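Local coordinates for tRNA (cytosine(72)-C(5))-methyltransferase (Pyrococcus horikoshii, PDB 5ZVG), which transfers a methyl group from S-adenosylmethionine to the C5 position of cytosine 72 in several tRNAs, at the S-adenosylmethionine site. Sequence-based numbering; all coordinates share one arbitrary frame.

The S-adenosylmethionine site. Residues 204-211, 229-231, 234, 255-258, 273-275, 300, 304. With SAM (S-adenosylmethionine), chain B.
Adenine is read along its Watson-Crick and Hoogsteen edges in the cofactor pocket of this class I methyltransferase. The backbone N of Ala257 donates to SAM N1 (2.9 Å), and the exocyclic SAM N6 donates to Asp256 OD1 (2.9 Å), reaching that oxygen from above the carboxylate plane. Arg258 fixes this carboxylate side-on through NE and NH1. The hydroxyl OH of Tyr300 both accepts from SAM N6 (2.8 Å) and donates to SAM N7, a pattern that would probably favour a 6-amino purine. Lys230 CB lies over one face of the six-membered ring. Phe304 turns its CE2-CZ rim toward the base of SAM, the two ring planes at 72°.

The ribose is recognised by Asp229, whose CG stands anti to the backbone N (chi1 -150°): OD1 accepts from the 2'-hydroxyl SAM O2' (2.5 Å) and OD2 from the 3'-hydroxyl SAM O3' (3.1 Å), both through syn lone pairs. Ser231 N donates to the anti lone pair of OD1, while Ala207 N reaches OD2 from above the carboxylate plane. An alanine in place of Asp229 would remove both acceptors, which is likely to weaken the hold on the ribose and to unsettle the loop at Ala207.

At the methionine end, the amino SAM N donates to Asp273 OD2 (2.5 Å) and Ala205 O, whereas the carboxylate takes Lys211 N at SAM OXT (3.0 Å) and Gly210 N at SAM O.

The loop 205-209 (AAAPG) leads into helix 210-218, whose N-terminus faces the carboxylate; Asp229 and Asp273 end strands 225-229 and 269-273 of the Rossmann-like fold.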
ATOM      1  N   MET A 204      15.310  -2.381   5.734  1.00 36.75           N
ATOM      2  CA  MET A 204      16.134  -1.241   5.333  1.00 41.67           C
ATOM      3  C   MET A 204      15.353  -0.118   4.667  1.00 42.01           C
ATOM      4  O   MET A 204      15.928   0.908   4.308  1.00 45.59           O
ATOM      5  CB  MET A 204      17.259  -1.695   4.404  1.00 37.25           C
ATOM      6  CG  MET A 204      16.809  -2.407   3.151  1.00 36.79           C
ATOM      7  SD  MET A 204      18.246  -2.806   2.137  1.00 52.70           S
ATOM      8  CE  MET A 204      19.105  -3.867   3.270  1.00 37.07           C
ATOM      9  N   ALA A 205      14.050  -0.306   4.514  1.00 34.97           N
ATOM     10  CA  ALA A 205      13.170   0.771   4.076  1.00 35.36           C
ATOM     11  C   ALA A 205      11.855   0.592   4.802  1.00 39.63           C
ATOM     12  O   ALA A 205      10.855   0.182   4.209  1.00 44.76           O
ATOM     13  CB  ALA A 205      12.980   0.749   2.577  1.00 37.94           C
ATOM     14  N   ALA A 206      11.862   0.901   6.092  1.00 34.95           N
ATOM     15  CA  ALA A 206      10.868   0.345   6.995  1.00 34.64           C
ATOM     16  C   ALA A 206       9.658   1.228   7.279  1.00 36.77           C
ATOM     17  O   ALA A 206       8.587   0.708   7.580  1.00 35.59           O
ATOM     18  CB  ALA A 206      11.539  -0.020   8.299  1.00 35.99           C
ATOM     19  N   ALA A 207       9.802   2.545   7.159  1.00 35.35           N
ATOM     20  CA  ALA A 207       8.737   3.450   7.599  1.00 40.87           C
ATOM     21  C   ALA A 207       7.602   3.493   6.579  1.00 37.27           C
ATOM     22  O   ALA A 207       7.853   3.416   5.379  1.00 36.18           O
ATOM     23  CB  ALA A 207       9.293   4.846   7.840  1.00 40.69           C
ATOM     24  N   PRO A 208       6.346   3.641   7.046  1.00 37.46           N
ATOM     25  CA  PRO A 208       5.893   3.875   8.424  1.00 35.98           C
ATOM     26  C   PRO A 208       5.862   2.646   9.347  1.00 38.00           C
ATOM     27  O   PRO A 208       5.350   2.754  10.462  1.00 38.45           O
ATOM     28  CB  PRO A 208       4.472   4.413   8.226  1.00 23.07           C
ATOM     29  CG  PRO A 208       4.008   3.754   6.991  1.00 32.33           C
ATOM     30  CD  PRO A 208       5.218   3.659   6.096  1.00 38.22           C
ATOM     31  N   GLY A 209       6.368   1.503   8.902  1.00 31.95           N
ATOM     32  CA  GLY A 209       6.538   0.379   9.804  1.00 26.42           C
ATOM     33  C   GLY A 209       5.492  -0.709   9.695  1.00 30.90           C
ATOM     34  O   GLY A 209       5.315  -1.494  10.626  1.00 33.81           O
ATOM     35  N   GLY A 210       4.797  -0.754   8.563  1.00 30.54           N
ATOM     36  CA  GLY A 210       3.823  -1.797   8.304  1.00 25.47           C
ATOM     37  C   GLY A 210       4.375  -3.210   8.401  1.00 30.57           C
ATOM     38  O   GLY A 210       3.900  -4.019   9.202  1.00 28.78           O
ATOM     39  N   LYS A 211       5.392  -3.509   7.601  1.00 29.43           N
ATOM     40  CA  LYS A 211       5.945  -4.859   7.584  1.00 33.56           C
ATOM     41  C   LYS A 211       6.834  -5.099   8.792  1.00 34.35           C
ATOM     42  O   LYS A 211       6.943  -6.225   9.271  1.00 30.23           O
ATOM     43  CB  LYS A 211       6.719  -5.116   6.287  1.00 28.00           C
ATOM     44  CG  LYS A 211       5.849  -5.051   5.047  1.00 25.71           C
ATOM     45  CD  LYS A 211       6.660  -5.153   3.774  1.00 27.43           C
ATOM     46  CE  LYS A 211       5.743  -5.110   2.565  1.00 29.15           C
ATOM     47  NZ  LYS A 211       5.053  -3.796   2.456  1.00 25.74           N
ATOM     48  N   ASP A 229      15.237   3.967   7.856  1.00 35.69           N
ATOM     49  CA  ASP A 229      14.623   4.845   6.864  1.00 40.79           C
ATOM     50  C   ASP A 229      15.344   6.185   6.798  1.00 43.95           C
ATOM     51  O   ASP A 229      15.915   6.642   7.785  1.00 52.03           O
ATOM     52  CB  ASP A 229      13.135   5.060   7.154  1.00 41.05           C
ATOM     53  CG  ASP A 229      12.330   5.306   5.890  1.00 44.29           C
ATOM     54  OD1 ASP A 229      12.322   6.454   5.393  1.00 42.46           O
ATOM     55  OD2 ASP A 229      11.707   4.348   5.384  1.00 46.08           O
ATOM     56  N   LYS A 230      15.309   6.813   5.629  1.00 44.20           N
ATOM     57  CA  LYS A 230      15.968   8.094   5.432  1.00 47.86           C
ATOM     58  C   LYS A 230      15.105   9.246   5.948  1.00 49.82           C
ATOM     59  O   LYS A 230      15.624  10.253   6.431  1.00 55.73           O
ATOM     60  CB  LYS A 230      16.291   8.304   3.950  1.00 46.16           C
ATOM     61  CG  LYS A 230      17.116   9.551   3.661  1.00 58.35           C
ATOM     62  CD  LYS A 230      17.358   9.725   2.171  1.00 60.92           C
ATOM     63  CE  LYS A 230      16.057  10.063   1.451  1.00 55.32           C
ATOM     64  NZ  LYS A 230      16.291  10.634   0.096  1.00 60.79           N
ATOM     65  N   SER A 231      13.787   9.085   5.855  1.00 49.40           N
ATOM     66  CA  SER A 231      12.847  10.146   6.213  1.00 51.42           C
ATOM     67  C   SER A 231      12.584  10.217   7.715  1.00 53.42           C
ATOM     68  O   SER A 231      12.157   9.239   8.329  1.00 51.59           O
ATOM     69  CB  SER A 231      11.523   9.953   5.466  1.00 46.46           C
ATOM     70  OG  SER A 231      10.636  11.027   5.716  1.00 48.18           O
ATOM     71  N   ARG A 234       8.622  10.253   8.344  1.00 53.82           N
ATOM     72  CA  ARG A 234       8.066   8.910   8.264  1.00 53.29           C
ATOM     73  C   ARG A 234       8.516   8.035   9.440  1.00 50.50           C
ATOM     74  O   ARG A 234       7.743   7.214   9.937  1.00 44.74           O
ATOM     75  CB  ARG A 234       8.439   8.271   6.922  1.00 49.73           C
ATOM     76  CG  ARG A 234       7.826   8.993   5.718  1.00 40.15           C
ATOM     77  CD  ARG A 234       8.355   8.449   4.396  1.00 41.76           C
ATOM     78  NE  ARG A 234       7.965   7.062   4.138  1.00 41.82           N
ATOM     79  CZ  ARG A 234       6.773   6.682   3.682  1.00 36.83           C
ATOM     80  NH1 ARG A 234       5.839   7.583   3.418  1.00 35.89           N
ATOM     81  NH2 ARG A 234       6.519   5.394   3.478  1.00 31.70           N
ATOM     82  N   MET A 255      19.082   6.822   8.360  1.00 46.82           N
ATOM     83  CA  MET A 255      20.249   6.768   7.474  1.00 50.63           C
ATOM     84  C   MET A 255      19.853   6.416   6.046  1.00 47.79           C
ATOM     85  O   MET A 255      18.785   5.855   5.809  1.00 44.16           O
ATOM     86  CB  MET A 255      21.277   5.737   7.967  1.00 38.98           C
ATOM     87  CG  MET A 255      20.866   4.296   7.713  1.00 42.39           C
ATOM     88  SD  MET A 255      22.084   3.046   8.174  1.00 46.69           S
ATOM     89  CE  MET A 255      23.405   3.408   7.010  1.00 39.05           C
ATOM     90  N   ASP A 256      20.727   6.749   5.102  1.00 49.35           N
ATOM     91  CA  ASP A 256      20.603   6.280   3.728  1.00 42.65           C
ATOM     92  C   ASP A 256      20.984   4.801   3.693  1.00 45.15           C
ATOM     93  O   ASP A 256      22.152   4.449   3.871  1.00 40.79           O
ATOM     94  CB  ASP A 256      21.494   7.114   2.798  1.00 39.44           C
ATOM     95  CG  ASP A 256      21.490   6.616   1.361  1.00 46.38           C
ATOM     96  OD1 ASP A 256      20.681   5.731   1.012  1.00 49.98           O
ATOM     97  OD2 ASP A 256      22.316   7.118   0.572  1.00 55.07           O
ATOM     98  N   ALA A 257      19.994   3.943   3.455  1.00 40.14           N
ATOM     99  CA  ALA A 257      20.179   2.493   3.526  1.00 40.46           C
ATOM    100  C   ALA A 257      21.129   1.952   2.459  1.00 38.98           C
ATOM    101  O   ALA A 257      21.571   0.804   2.532  1.00 30.51           O
ATOM    102  CB  ALA A 257      18.841   1.794   3.433  1.00 39.39           C
ATOM    103  N   ARG A 258      21.435   2.772   1.460  1.00 39.59           N
ATOM    104  CA  ARG A 258      22.380   2.364   0.428  1.00 46.99           C
ATOM    105  C   ARG A 258      23.787   2.247   1.001  1.00 41.65           C
ATOM    106  O   ARG A 258      24.659   1.607   0.410  1.00 36.44           O
ATOM    107  CB  ARG A 258      22.355   3.346  -0.743  1.00 38.14           C
ATOM    108  CG  ARG A 258      21.057   3.308  -1.526  1.00 34.76           C
ATOM    109  CD  ARG A 258      21.004   4.424  -2.546  1.00 38.28           C
ATOM    110  NE  ARG A 258      21.149   5.722  -1.904  1.00 31.92           N
ATOM    111  CZ  ARG A 258      21.223   6.872  -2.557  1.00 32.69           C
ATOM    112  NH1 ARG A 258      21.358   8.006  -1.886  1.00 47.20           N
ATOM    113  NH2 ARG A 258      21.154   6.888  -3.881  1.00 36.26           N
ATOM    114  N   ASP A 273      11.682  -3.756   1.189  1.00 30.52           N
ATOM    115  CA  ASP A 273      10.432  -3.329   0.580  1.00 33.51           C
ATOM    116  C   ASP A 273      10.700  -1.978  -0.076  1.00 34.08           C
ATOM    117  O   ASP A 273      10.449  -0.920   0.500  1.00 33.12           O
ATOM    118  CB  ASP A 273       9.318  -3.267   1.629  1.00 24.74           C
ATOM    119  CG  ASP A 273       7.985  -2.878   1.047  1.00 32.17           C
ATOM    120  OD1 ASP A 273       7.484  -3.611   0.167  1.00 37.33           O
ATOM    121  OD2 ASP A 273       7.412  -1.868   1.506  1.00 38.12           O
ATOM    122  N   ALA A 274      11.209  -2.042  -1.301  1.00 34.28           N
ATOM    123  CA  ALA A 274      11.960  -0.941  -1.891  1.00 36.44           C
ATOM    124  C   ALA A 274      11.087   0.193  -2.406  1.00 37.60           C
ATOM    125  O   ALA A 274       9.975  -0.038  -2.891  1.00 34.78           O
ATOM    126  CB  ALA A 274      12.833  -1.469  -3.022  1.00 31.65           C
ATOM    127  N   PRO A 275      11.595   1.433  -2.296  1.00 38.56           N
ATOM    128  CA  PRO A 275      10.955   2.552  -2.990  1.00 32.15           C
ATOM    129  C   PRO A 275      10.817   2.206  -4.466  1.00 27.40           C
ATOM    130  O   PRO A 275      11.743   1.643  -5.050  1.00 30.59           O
ATOM    131  CB  PRO A 275      11.922   3.724  -2.755  1.00 27.88           C
ATOM    132  CG  PRO A 275      13.222   3.087  -2.377  1.00 31.19           C
ATOM    133  CD  PRO A 275      12.843   1.843  -1.628  1.00 33.67           C
ATOM    134  N   TYR A 300      18.019   2.914  -9.106  1.00 33.11           N
ATOM    135  CA  TYR A 300      18.140   3.404  -7.743  1.00 30.58           C
ATOM    136  C   TYR A 300      17.956   2.267  -6.733  1.00 35.70           C
ATOM    137  O   TYR A 300      18.577   2.259  -5.670  1.00 38.98           O
ATOM    138  CB  TYR A 300      17.118   4.524  -7.519  1.00 35.32           C
ATOM    139  CG  TYR A 300      17.027   5.076  -6.115  1.00 35.85           C
ATOM    140  CD1 TYR A 300      18.093   5.765  -5.550  1.00 38.50           C
ATOM    141  CD2 TYR A 300      15.849   4.980  -5.383  1.00 32.92           C
ATOM    142  CE1 TYR A 300      18.012   6.298  -4.275  1.00 40.61           C
ATOM    143  CE2 TYR A 300      15.754   5.517  -4.104  1.00 36.01           C
ATOM    144  CZ  TYR A 300      16.839   6.176  -3.557  1.00 41.90           C
ATOM    145  OH  TYR A 300      16.770   6.717  -2.291  1.00 37.05           O
ATOM    146  N   PHE A 304      20.328  -0.311  -3.205  1.00 29.30           N
ATOM    147  CA  PHE A 304      19.781  -0.969  -2.016  1.00 29.13           C
ATOM    148  C   PHE A 304      20.075  -2.462  -2.022  1.00 33.60           C
ATOM    149  O   PHE A 304      20.546  -3.027  -1.030  1.00 35.23           O
ATOM    150  CB  PHE A 304      18.269  -0.768  -1.917  1.00 30.69           C
ATOM    151  CG  PHE A 304      17.846   0.652  -1.696  1.00 28.02           C
ATOM    152  CD1 PHE A 304      17.859   1.567  -2.735  1.00 32.64           C
ATOM    153  CD2 PHE A 304      17.409   1.065  -0.449  1.00 34.22           C
ATOM    154  CE1 PHE A 304      17.454   2.877  -2.528  1.00 33.26           C
ATOM    155  CE2 PHE A 304      17.002   2.368  -0.232  1.00 31.63           C
ATOM    156  CZ  PHE A 304      17.023   3.275  -1.271  1.00 35.23           C
TER
HETATM  157  N   SAM B 401       8.045  -1.316   3.906  1.00 34.25           N
HETATM  158  CA  SAM B 401       7.387  -0.144   4.478  1.00 36.38           C
HETATM  159  C   SAM B 401       6.093  -0.507   5.205  1.00 34.28           C
HETATM  160  O   SAM B 401       5.436   0.354   5.794  1.00 30.05           O
HETATM  161  OXT SAM B 401       5.675  -1.666   5.226  1.00 37.67           O
HETATM  162  CB  SAM B 401       7.148   0.929   3.417  1.00 31.89           C
HETATM  163  CG  SAM B 401       8.400   1.337   2.640  1.00 39.22           C
HETATM  164  SD  SAM B 401       8.071   2.557   1.344  1.00 43.12           S
HETATM  165  CE  SAM B 401       7.706   1.439  -0.032  1.00 45.24           C
HETATM  166  C5' SAM B 401       9.743   3.108   0.913  1.00 44.84           C
HETATM  167  C4' SAM B 401      10.468   3.812   2.057  1.00 42.87           C
HETATM  168  O4' SAM B 401      11.854   3.854   1.783  1.00 43.76           O
HETATM  169  C3' SAM B 401      10.016   5.254   2.250  1.00 41.72           C
HETATM  170  O3' SAM B 401       9.494   5.395   3.548  1.00 36.20           O
HETATM  171  C2' SAM B 401      11.268   6.099   2.132  1.00 34.33           C
HETATM  172  O2' SAM B 401      11.347   7.000   3.208  1.00 39.26           O
HETATM  173  C1' SAM B 401      12.391   5.084   2.231  1.00 39.43           C
HETATM  174  N9  SAM B 401      13.588   5.443   1.448  1.00 43.37           N
HETATM  175  C8  SAM B 401      13.654   5.967   0.183  1.00 39.91           C
HETATM  176  N7  SAM B 401      14.957   6.130  -0.143  1.00 37.36           N
HETATM  177  C5  SAM B 401      15.723   5.715   0.893  1.00 37.73           C
HETATM  178  C6  SAM B 401      17.097   5.661   1.094  1.00 40.34           C
HETATM  179  N6  SAM B 401      17.939   6.070   0.149  1.00 39.50           N
HETATM  180  N1  SAM B 401      17.586   5.172   2.288  1.00 44.15           N
HETATM  181  C2  SAM B 401      16.721   4.743   3.271  1.00 39.91           C
HETATM  182  N3  SAM B 401      15.359   4.801   3.066  1.00 34.54           N
HETATM  183  C4  SAM B 401      14.870   5.281   1.897  1.00 41.35           C